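Local structure of endoglucanase (Clostridium thermocellum, 2YIK) at residues Asp217-Thr222 against Asp253-Asn258. The protein probably hydrolyses internal beta-1,4-glucosidic bonds of cellulose. Numbering follows the deposited sequence.
Sequences DIISAT and DFAEKN
Ile-219 drops both of its branches onto the neighbouring helix and gives the largest share of this contact. Its CG2 methyl lies anti to the backbone N and meets the CB of Ala-255 at 3.7 Å, while CG1, beside that N (chi1 -74°), turns to the phenyl ring of Phe-254 and comes within 3.8 Å of CD1. CE1 of the same ring is almost as near, and the methylene comes at the ring obliquely. The two side chains cross at roughly a right angle. Phe-254 itself has CG anti to its backbone N (chi1 175°), which sends the ring toward Ile-219, across the line of its side chain; Val-177 of strand 177-184 also touches it.

With only a methyl on Ala-255, the backbones can come close here: CA of Ile-219 and CA of Ala-255 are 6.2 Å apart, and the short helix axes approach to 9.1 Å. That methyl is shared, since OG of Ser-220 also lies 3.7 Å from Ala-255 CB. This is plain van der Waals contact; the hydroxyl hydrogen-bonds back to the carbonyl O of Thr-216 one turn earlier, a buried polar group satisfied within its own helix. Ser-220 also touches Asp-281 and Tyr-282 of helix 279-293, and Asp-281 belongs to a calcium site.

On the far side of helix 238-257, Lys-257 NZ makes a salt bridge to OD1 of Asp-253 at 3.1 Å, meeting the carboxylate on its syn side and tying together successive turns.

The two helical segments run roughly antiparallel, with 147° between their directions, bringing the start of helix 216-233 against the end of helix 238-257: a helical hairpin in the alpha-helical catalytic domain, which in family 9 is an (alpha/alpha)6 barrel.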
# COMPACT_ATOMS: atom_id res chain seq x y z
N ASP A 217 -14.77 -0.52 3.12
CA ASP A 217 -13.51 -0.92 2.51
C ASP A 217 -12.35 0.01 2.89
O ASP A 217 -11.31 -0.47 3.35
CB ASP A 217 -13.66 -1.03 0.98
CG ASP A 217 -14.09 0.27 0.33
OD1 ASP A 217 -14.82 1.05 0.98
OD2 ASP A 217 -13.70 0.52 -0.83
N ILE A 218 -12.52 1.31 2.71
CA ILE A 218 -11.45 2.26 3.05
C ILE A 218 -11.20 2.35 4.55
O ILE A 218 -10.05 2.44 4.98
CB ILE A 218 -11.74 3.69 2.51
CG1 ILE A 218 -11.61 3.74 0.99
CG2 ILE A 218 -10.75 4.68 3.10
CD1 ILE A 218 -12.78 3.13 0.29
N ILE A 219 -12.26 2.33 5.36
CA ILE A 219 -12.12 2.40 6.81
C ILE A 219 -11.28 1.21 7.29
O ILE A 219 -10.34 1.38 8.07
CB ILE A 219 -13.50 2.38 7.54
CG1 ILE A 219 -14.23 3.73 7.40
CG2 ILE A 219 -13.29 2.20 9.04
CD1 ILE A 219 -14.10 4.35 6.07
N SER A 220 -11.61 0.02 6.81
CA SER A 220 -10.90 -1.20 7.19
C SER A 220 -9.46 -1.22 6.66
O SER A 220 -8.55 -1.62 7.37
CB SER A 220 -11.64 -2.44 6.68
OG SER A 220 -12.91 -2.54 7.29
N ALA A 221 -9.28 -0.79 5.41
CA ALA A 221 -7.94 -0.77 4.82
C ALA A 221 -7.05 0.11 5.68
O ALA A 221 -5.89 -0.22 5.93
CB ALA A 221 -7.99 -0.25 3.39
N THR A 222 -7.61 1.23 6.14
CA THR A 222 -6.85 2.15 6.98
C THR A 222 -6.57 1.58 8.37
O THR A 222 -5.47 1.71 8.88
CB THR A 222 -7.58 3.51 7.14
OG1 THR A 222 -7.86 4.06 5.84
CG2 THR A 222 -6.71 4.50 7.91
N ASP A 253 -13.94 -0.51 14.71
CA ASP A 253 -15.23 -0.51 15.39
C ASP A 253 -16.27 0.26 14.59
O ASP A 253 -17.45 -0.10 14.58
CB ASP A 253 -15.10 0.10 16.79
CG ASP A 253 -16.29 -0.23 17.66
OD1 ASP A 253 -16.55 -1.44 17.86
OD2 ASP A 253 -16.96 0.70 18.15
N PHE A 254 -15.83 1.33 13.95
CA PHE A 254 -16.71 2.15 13.12
C PHE A 254 -17.16 1.29 11.93
O PHE A 254 -18.33 1.28 11.58
CB PHE A 254 -15.93 3.39 12.65
CG PHE A 254 -16.69 4.27 11.68
CD1 PHE A 254 -16.71 3.96 10.32
CD2 PHE A 254 -17.35 5.41 12.13
CE1 PHE A 254 -17.37 4.79 9.40
CE2 PHE A 254 -18.02 6.25 11.22
CZ PHE A 254 -18.03 5.94 9.85
N ALA A 255 -16.22 0.56 11.33
CA ALA A 255 -16.56 -0.30 10.19
C ALA A 255 -17.50 -1.42 10.63
O ALA A 255 -18.46 -1.74 9.95
CB ALA A 255 -15.28 -0.89 9.57
N GLU A 256 -17.21 -2.01 11.78
CA GLU A 256 -18.02 -3.10 12.31
C GLU A 256 -19.45 -2.69 12.65
O GLU A 256 -20.40 -3.34 12.23
CB GLU A 256 -17.36 -3.69 13.56
CG GLU A 256 -18.09 -4.88 14.13
CD GLU A 256 -17.48 -5.38 15.42
OE1 GLU A 256 -16.27 -5.18 15.62
OE2 GLU A 256 -18.21 -5.97 16.22
N LYS A 257 -19.57 -1.61 13.41
CA LYS A 257 -20.85 -1.08 13.87
C LYS A 257 -21.80 -0.50 12.84
O LYS A 257 -23.02 -0.58 13.00
CB LYS A 257 -20.59 -0.02 14.95
CG LYS A 257 -20.61 -0.55 16.38
CD LYS A 257 -19.81 -1.83 16.54
CE LYS A 257 -19.92 -2.36 17.98
NZ LYS A 257 -19.40 -1.37 18.98
N ASN A 258 -21.26 0.10 11.79
CA ASN A 258 -22.10 0.73 10.78
C ASN A 258 -22.41 -0.14 9.56
O ASN A 258 -21.73 -1.13 9.30
CB ASN A 258 -21.45 2.05 10.36
CG ASN A 258 -21.37 3.05 11.51
OD1 ASN A 258 -20.30 3.56 11.85
ND2 ASN A 258 -22.52 3.35 12.12